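Local atomic coordinates of ribosomal RNA processing protein 6 (Trypanosoma brucei brucei, PDB entry 4NLC), a protein that probably degrades and trims RNA from its 3' end as an exosome-associated 3'-5' exoribonuclease, and is represented here by its catalytic core, an exonuclease domain followed by an HRDC domain. Residues 250-253 / 254-258; 4-7 / 8-11; 272-275 / 276-280. The protein carries 1 engineered substitution. All blocks are in the same frame, centred on the assembly; numbering follows the deposited sequence.

Interaction 1 of 3, residues 250-253 / 254-258; sequences LLHV and FQESR
Leu-250 and Phe-254 stand side by side, one turn apart on the alpha-helix 249-261, and they illustrate how residues four apart on a helix come to lie on one flank, here a buried one. The leucine brings its CG and CD1 against the CD2-CE2 side of the ring, where CD1 lies 3.8 Å from Phe-254 CE2, while its carbonyl accepts the Phe-254 amide. That same oxygen also sits at the ring edge, 3.4 Å from CD2 of Phe-254. Phe-170 of strand 169-171 meets this phenylalanine edge-to-face, and Leu-238 and Tyr-230 of helix 226-238 add to the apolar cluster, so the helix is seated against the six-stranded sheet of the exonuclease domain.

At Leu-251 the backbone carries the contact: its oxygen receives the Gln-255 amide, and the extended Gln-255 side chain passes by the same oxygen, with its CG 3.2 Å from Leu-251 O.

His-252 points its first bond away from the next turn, yet with CG anti to the backbone N (chi1 177°) its imidazole comes back within reach of Glu-256, offering it a face. CG of Glu-256 rests above that face in a CH-pi contact, 3.9 Å from the ring centroid, and the carboxylate is turned only 20° from the ring plane.

Val-253 closes the series with a doubly used carbonyl. Besides the helical bond from Ser-257 N, its oxygen takes the Ser-257 hydroxyl, which is also bonded to Asp-171 N and so links helix to strand. The two donors reach Val-253 O from opposite faces of the carbonyl plane, OG of Ser-257 at 2.7 Å.

Interaction 2 of 3, residues 4-7 / 8-11; sequences RPQL and TFEH
Pro-5 and Thr-8 are joined by two hydrogen bonds that converge on one carbonyl oxygen, and they show how a short turn can be fastened by backbone and side chain together. Thr-8 N approaches Pro-5 O at 2.8 Å from above the carbonyl plane, whereas Thr-8 OG1 lies in that plane at 2.7 Å. The hydroxyl can do this because OG1 sits between the backbone N and the carbonyl carbon (chi1 80°), turned back toward the start of the turn. One residue on, Phe-9 N binds Gln-6 O at 3.0 Å, again from well above the carbonyl plane.

Apolar contact centres on the Phe-9 ring. Gln-6 CA stands almost exactly over the middle of one face, 3.5 Å from the centroid and 4° off the normal, a CH-pi contact made by the main chain itself. The Gln-6 side chain runs beside the ring in the same direction, its CG 3.9 Å from Phe-9 CE2, and Pro-5 CB lies 4.2 Å from Phe-9 CE1.

Other parts of the chain supply further partners: Arg-4 forms a salt bridge with Asp-311, Gln-6 NE2 has weak bonds to Tyr-103 O and Asp-310 OD2, and Arg-129 makes a cation-pi contact with the Phe-9 ring.

Successive i to i+3 bonds, from Thr-8 to Pro-5 and from Phe-9 to Gln-6, are the signature of a 3-10 turn, here at the N-terminal end of the modelled chain.

Interaction 3 of 3, residues 272-275 / 276-280; sequences PDVT and YKQAL
Val-274 and Gln-278 cross at an angle one turn apart, the valine methyl lying against the flat end of the glutamine. CG1 of Val-274 is 3.6 Å from Gln-278 NE2 and about as near to CD, while OE1 faces the main chain of Thr-275, 3.6 Å from its CA. The glutamine chain is extended beyond CG, which carries the amide back to the first residues of the helix.

Lys-277 takes a different route. Bends at chi3 and chi4 fold its end back toward the preceding loop, leaving CE 3.3 Å from Asp-273 O. Its CG meanwhile lies 3.6 Å above one face of the neighbouring Tyr-276 ring, displaced toward the rim. That ring also turns back toward the loop, for CG of Tyr-276 is held between the backbone N and the carbonyl carbon (chi1 80°), and CE1 comes 3.5 Å from Asp-273 O.

The motif beneath these side chains is a helix N-terminus with Val-274 at the N-cap. Its carbonyl accepts Lys-277 N at 2.8 Å and, weakly, Gln-278 N at 3.4 Å; Ala-279 N then bonds to Thr-275 O. This short helix, 275-280, packs on helix 289-309 of the HRDC region, where Phe-299 touches the side chains of Thr-275, Tyr-276 and Ala-279.

The residues leading into the helix have partners outside these segments. Asp-273 is salt-bridged to Arg-296, Pro-272 O accepts from Asn-300 ND2, and Thr-275 OG1 bonds to Asp-271 N.

Read from the N terminus, the three contacts come in series, none nesting in or crossing another; each is local, joining residues three or four apart, so none closes a long loop. Interaction 2 opens the modelled chain, linking its first turn through outside partners to strand 108-115 and to Asp-310 and Asp-311. Interaction 1 follows on helix 249-261, packed on strand 169-171 and helices 172-178 and 226-238; its centre lies about 37 Å from that of interaction 2, on the opposite side of the chain's centre. The next helix, 275-280, starts at interaction 3, whose centre is about 36 Å from that of interaction 1, and packs against helices 289-309 and 319-328.

Interaction 1 of 3, residues 250-253 / 254-258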
loop_
_atom_site.group_PDB
_atom_site.type_symbol
_atom_site.label_atom_id
_atom_site.label_comp_id
_atom_site.label_asym_id
_atom_site.label_seq_id
_atom_site.Cartn_x
_atom_site.Cartn_y
_atom_site.Cartn_z
ATOM N N LEU A 250 9.920 -22.826 11.195
ATOM C CA LEU A 250 10.466 -21.454 11.272
ATOM C C LEU A 250 11.142 -21.047 9.945
ATOM O O LEU A 250 10.845 -19.969 9.419
ATOM C CB LEU A 250 11.395 -21.214 12.493
ATOM C CG LEU A 250 12.030 -19.801 12.604
ATOM C CD1 LEU A 250 10.978 -18.671 12.684
ATOM C CD2 LEU A 250 13.032 -19.706 13.749
ATOM N N LEU A 251 11.988 -21.934 9.386
ATOM C CA LEU A 251 12.661 -21.729 8.088
ATOM C C LEU A 251 11.644 -21.664 6.947
ATOM O O LEU A 251 11.839 -20.880 6.021
ATOM C CB LEU A 251 13.685 -22.835 7.793
ATOM C CG LEU A 251 15.117 -22.560 8.180
ATOM C CD1 LEU A 251 15.943 -23.851 8.120
ATOM C CD2 LEU A 251 15.751 -21.502 7.263
ATOM N N HIS A 252 10.554 -22.465 7.025
ATOM C CA HIS A 252 9.480 -22.453 6.016
ATOM C C HIS A 252 8.812 -21.060 5.955
ATOM O O HIS A 252 8.586 -20.526 4.874
ATOM C CB HIS A 252 8.442 -23.558 6.275
ATOM C CG HIS A 252 7.295 -23.535 5.315
ATOM N ND1 HIS A 252 7.434 -23.968 4.014
ATOM C CD2 HIS A 252 6.021 -23.111 5.500
ATOM C CE1 HIS A 252 6.255 -23.790 3.445
ATOM N NE2 HIS A 252 5.377 -23.268 4.296
ATOM N N VAL A 253 8.578 -20.450 7.113
ATOM C CA VAL A 253 7.935 -19.140 7.197
ATOM C C VAL A 253 8.868 -18.042 6.652
ATOM O O VAL A 253 8.423 -17.198 5.879
ATOM C CB VAL A 253 7.374 -18.869 8.609
ATOM C CG1 VAL A 253 6.812 -17.462 8.703
ATOM C CG2 VAL A 253 6.280 -19.890 8.940
ATOM N N PHE A 254 10.168 -18.114 6.967
ATOM C CA PHE A 254 11.170 -17.211 6.405
ATOM C C PHE A 254 11.206 -17.381 4.885
ATOM O O PHE A 254 11.361 -16.395 4.185
ATOM C CB PHE A 254 12.554 -17.512 6.987
ATOM C CG PHE A 254 12.893 -16.683 8.203
ATOM C CD1 PHE A 254 13.249 -15.338 8.072
ATOM C CD2 PHE A 254 12.891 -17.248 9.469
ATOM C CE1 PHE A 254 13.579 -14.570 9.198
ATOM C CE2 PHE A 254 13.202 -16.470 10.599
ATOM C CZ PHE A 254 13.559 -15.145 10.453
ATOM N N GLN A 255 11.012 -18.627 4.387
ATOM C CA GLN A 255 11.013 -18.947 2.946
ATOM C C GLN A 255 9.808 -18.380 2.231
ATOM O O GLN A 255 9.953 -17.780 1.168
ATOM C CB GLN A 255 11.173 -20.464 2.696
ATOM C CG GLN A 255 12.624 -20.907 2.941
ATOM C CD GLN A 255 12.837 -22.381 3.207
ATOM O OE1 GLN A 255 11.924 -23.141 3.553
ATOM N NE2 GLN A 255 14.083 -22.800 3.117
ATOM N N GLU A 256 8.623 -18.539 2.835
ATOM C CA GLU A 256 7.374 -18.000 2.309
ATOM C C GLU A 256 7.399 -16.470 2.286
ATOM O O GLU A 256 6.965 -15.890 1.296
ATOM C CB GLU A 256 6.176 -18.565 3.087
ATOM C CG GLU A 256 6.001 -20.059 2.863
ATOM C CD GLU A 256 5.379 -20.441 1.534
ATOM O OE1 GLU A 256 6.133 -20.649 0.556
ATOM O OE2 GLU A 256 4.133 -20.550 1.476
ATOM N N SER A 257 7.922 -15.826 3.367
ATOM C CA SER A 257 8.087 -14.367 3.489
ATOM C C SER A 257 9.051 -13.826 2.404
ATOM O O SER A 257 8.785 -12.775 1.841
ATOM C CB SER A 257 8.607 -13.992 4.873
ATOM O OG SER A 257 7.809 -14.553 5.904
ATOM N N ARG A 258 10.124 -14.578 2.076
ATOM C CA ARG A 258 11.095 -14.235 1.028
ATOM C C ARG A 258 10.396 -14.222 -0.348
ATOM O O ARG A 258 10.592 -13.296 -1.122
ATOM C CB ARG A 258 12.276 -15.224 1.052
ATOM C CG ARG A 258 13.203 -15.175 -0.167
ATOM C CD ARG A 258 14.590 -15.707 0.146
ATOM N NE ARG A 258 14.591 -17.151 0.356
ATOM C CZ ARG A 258 15.191 -17.766 1.368
ATOM N NH1 ARG A 258 15.891 -17.069 2.258
ATOM N NH2 ARG A 258 15.121 -19.084 1.486
#

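Interaction 2 of 3, residues 4-7 / 8-11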
loop_
_atom_site.group_PDB
_atom_site.type_symbol
_atom_site.label_atom_id
_atom_site.label_comp_id
_atom_site.label_asym_id
_atom_site.label_seq_id
_atom_site.Cartn_x
_atom_site.Cartn_y
_atom_site.Cartn_z
ATOM N N ARG A 4 -4.256 17.991 -1.392
ATOM C CA ARG A 4 -3.647 17.047 -2.335
ATOM C C ARG A 4 -2.125 16.938 -2.171
ATOM O O ARG A 4 -1.404 17.760 -2.728
ATOM C CB ARG A 4 -4.016 17.388 -3.788
ATOM C CG ARG A 4 -5.493 17.249 -4.091
ATOM C CD ARG A 4 -5.802 17.393 -5.570
ATOM N NE ARG A 4 -5.306 16.264 -6.370
ATOM C CZ ARG A 4 -5.951 15.115 -6.563
ATOM N NH1 ARG A 4 -7.122 14.894 -5.980
ATOM N NH2 ARG A 4 -5.438 14.188 -7.354
ATOM N N PRO A 5 -1.594 15.913 -1.449
ATOM C CA PRO A 5 -0.129 15.819 -1.274
ATOM C C PRO A 5 0.689 15.753 -2.571
ATOM O O PRO A 5 1.784 16.296 -2.604
ATOM C CB PRO A 5 0.038 14.564 -0.408
ATOM C CG PRO A 5 -1.248 14.467 0.350
ATOM C CD PRO A 5 -2.281 14.864 -0.674
ATOM N N GLN A 6 0.131 15.162 -3.646
ATOM C CA GLN A 6 0.760 15.021 -4.977
ATOM C C GLN A 6 1.362 16.316 -5.521
ATOM O O GLN A 6 2.399 16.271 -6.185
ATOM C CB GLN A 6 -0.232 14.482 -6.018
ATOM C CG GLN A 6 -0.892 13.193 -5.616
ATOM C CD GLN A 6 -2.273 13.448 -5.082
ATOM O OE1 GLN A 6 -2.459 14.023 -4.008
ATOM N NE2 GLN A 6 -3.266 12.978 -5.797
ATOM N N LEU A 7 0.712 17.461 -5.231
ATOM C CA LEU A 7 1.159 18.782 -5.676
ATOM C C LEU A 7 2.496 19.204 -5.015
ATOM O O LEU A 7 3.191 20.070 -5.549
ATOM C CB LEU A 7 0.050 19.855 -5.500
ATOM C CG LEU A 7 -1.392 19.545 -6.037
ATOM C CD1 LEU A 7 -2.232 20.813 -6.109
ATOM C CD2 LEU A 7 -1.390 18.879 -7.432
ATOM N N THR A 8 2.859 18.568 -3.877
ATOM C CA THR A 8 4.112 18.792 -3.146
ATOM C C THR A 8 5.167 17.781 -3.640
ATOM O O THR A 8 6.306 17.827 -3.170
ATOM C CB THR A 8 3.930 18.619 -1.607
ATOM O OG1 THR A 8 3.942 17.225 -1.262
ATOM C CG2 THR A 8 2.686 19.305 -1.055
ATOM N N PHE A 9 4.783 16.826 -4.522
ATOM C CA PHE A 9 5.743 15.816 -4.993
ATOM C C PHE A 9 6.844 16.446 -5.828
ATOM O O PHE A 9 6.565 17.328 -6.635
ATOM C CB PHE A 9 5.076 14.633 -5.725
ATOM C CG PHE A 9 4.188 13.701 -4.916
ATOM C CD1 PHE A 9 4.033 13.869 -3.538
ATOM C CD2 PHE A 9 3.498 12.657 -5.538
ATOM C CE1 PHE A 9 3.184 13.029 -2.802
ATOM C CE2 PHE A 9 2.674 11.798 -4.795
ATOM C CZ PHE A 9 2.528 11.987 -3.430
ATOM N N GLU A 10 8.100 16.046 -5.572
ATOM C CA GLU A 10 9.280 16.547 -6.292
ATOM C C GLU A 10 9.240 16.003 -7.723
ATOM O O GLU A 10 9.689 16.664 -8.662
ATOM C CB GLU A 10 10.581 16.128 -5.583
ATOM C CG GLU A 10 10.758 16.729 -4.191
ATOM C CD GLU A 10 11.028 18.219 -4.119
ATOM O OE1 GLU A 10 12.093 18.660 -4.612
ATOM O OE2 GLU A 10 10.189 18.944 -3.538
ATOM N N HIS A 11 8.636 14.813 -7.869
ATOM C CA HIS A 11 8.442 14.115 -9.127
ATOM C C HIS A 11 6.927 13.830 -9.293
ATOM O O HIS A 11 6.350 13.138 -8.446
ATOM C CB HIS A 11 9.256 12.796 -9.142
ATOM C CG HIS A 11 10.657 12.897 -8.599
ATOM N ND1 HIS A 11 10.900 13.017 -7.234
ATOM C CD2 HIS A 11 11.846 12.842 -9.249
ATOM C CE1 HIS A 11 12.222 13.040 -7.102
ATOM N NE2 HIS A 11 12.834 12.940 -8.287
#

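Interaction 3 of 3, residues 272-275 / 276-280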
loop_
_atom_site.group_PDB
_atom_site.type_symbol
_atom_site.label_atom_id
_atom_site.label_comp_id
_atom_site.label_asym_id
_atom_site.label_seq_id
_atom_site.Cartn_x
_atom_site.Cartn_y
_atom_site.Cartn_z
ATOM N N PRO A 272 -9.473 -2.424 -21.838
ATOM C CA PRO A 272 -10.658 -1.779 -22.442
ATOM C C PRO A 272 -11.758 -2.736 -22.913
ATOM O O PRO A 272 -12.879 -2.289 -23.174
ATOM C CB PRO A 272 -10.076 -0.949 -23.591
ATOM C CG PRO A 272 -8.581 -0.888 -23.322
ATOM C CD PRO A 272 -8.253 -2.162 -22.632
ATOM N N ASP A 273 -11.439 -4.049 -23.000
ATOM C CA ASP A 273 -12.380 -5.094 -23.413
ATOM C C ASP A 273 -12.938 -5.887 -22.216
ATOM O O ASP A 273 -13.921 -6.605 -22.397
ATOM C CB ASP A 273 -11.701 -6.103 -24.387
ATOM C CG ASP A 273 -10.784 -5.553 -25.474
ATOM O OD1 ASP A 273 -11.063 -4.453 -25.992
ATOM O OD2 ASP A 273 -9.829 -6.259 -25.852
ATOM N N VAL A 274 -12.290 -5.802 -21.016
ATOM C CA VAL A 274 -12.616 -6.646 -19.850
ATOM C C VAL A 274 -12.970 -5.895 -18.536
ATOM O O VAL A 274 -14.003 -6.215 -17.952
ATOM C CB VAL A 274 -11.453 -7.674 -19.597
ATOM C CG1 VAL A 274 -11.737 -8.592 -18.403
ATOM C CG2 VAL A 274 -11.145 -8.509 -20.845
ATOM N N THR A 275 -12.080 -4.999 -18.023
ATOM C CA THR A 275 -12.185 -4.319 -16.706
ATOM C C THR A 275 -13.607 -3.864 -16.344
ATOM O O THR A 275 -14.044 -4.134 -15.219
ATOM C CB THR A 275 -11.171 -3.168 -16.545
ATOM O OG1 THR A 275 -9.880 -3.611 -16.945
ATOM C CG2 THR A 275 -11.064 -2.673 -15.103
ATOM N N TYR A 276 -14.328 -3.205 -17.289
ATOM C CA TYR A 276 -15.703 -2.752 -17.070
ATOM C C TYR A 276 -16.648 -3.901 -16.593
ATOM O O TYR A 276 -17.451 -3.679 -15.688
ATOM C CB TYR A 276 -16.248 -2.011 -18.312
ATOM C CG TYR A 276 -16.734 -2.902 -19.433
ATOM C CD1 TYR A 276 -15.848 -3.422 -20.372
ATOM C CD2 TYR A 276 -18.083 -3.213 -19.565
ATOM C CE1 TYR A 276 -16.290 -4.244 -21.404
ATOM C CE2 TYR A 276 -18.540 -4.028 -20.600
ATOM C CZ TYR A 276 -17.640 -4.534 -21.522
ATOM O OH TYR A 276 -18.088 -5.335 -22.545
ATOM N N LYS A 277 -16.507 -5.122 -17.170
ATOM C CA LYS A 277 -17.312 -6.297 -16.805
ATOM C C LYS A 277 -16.983 -6.772 -15.384
ATOM O O LYS A 277 -17.879 -7.222 -14.665
ATOM C CB LYS A 277 -17.098 -7.460 -17.787
ATOM C CG LYS A 277 -17.775 -7.301 -19.152
ATOM C CD LYS A 277 -17.424 -8.459 -20.089
ATOM C CE LYS A 277 -16.020 -8.374 -20.641
ATOM N NZ LYS A 277 -15.236 -9.607 -20.379
ATOM N N GLN A 278 -15.698 -6.672 -14.990
ATOM C CA GLN A 278 -15.217 -7.080 -13.669
ATOM C C GLN A 278 -15.747 -6.169 -12.564
ATOM O O GLN A 278 -15.962 -6.624 -11.443
ATOM C CB GLN A 278 -13.683 -7.102 -13.644
ATOM C CG GLN A 278 -13.072 -8.271 -14.424
ATOM C CD GLN A 278 -11.589 -8.132 -14.699
ATOM O OE1 GLN A 278 -11.017 -7.036 -14.722
ATOM N NE2 GLN A 278 -10.943 -9.250 -14.990
ATOM N N ALA A 279 -15.967 -4.886 -12.888
ATOM C CA ALA A 279 -16.437 -3.875 -11.946
ATOM C C ALA A 279 -17.954 -3.723 -11.931
ATOM O O ALA A 279 -18.517 -3.392 -10.882
ATOM C CB ALA A 279 -15.780 -2.543 -12.258
ATOM N N LEU A 280 -18.618 -3.942 -13.082
ATOM C CA LEU A 280 -20.070 -3.790 -13.161
ATOM C C LEU A 280 -20.826 -5.104 -12.954
ATOM O O LEU A 280 -22.016 -5.060 -12.651
ATOM C CB LEU A 280 -20.514 -3.070 -14.458
ATOM C CG LEU A 280 -20.038 -1.606 -14.620
ATOM C CD1 LEU A 280 -20.195 -1.127 -16.045
ATOM C CD2 LEU A 280 -20.751 -0.662 -13.662
#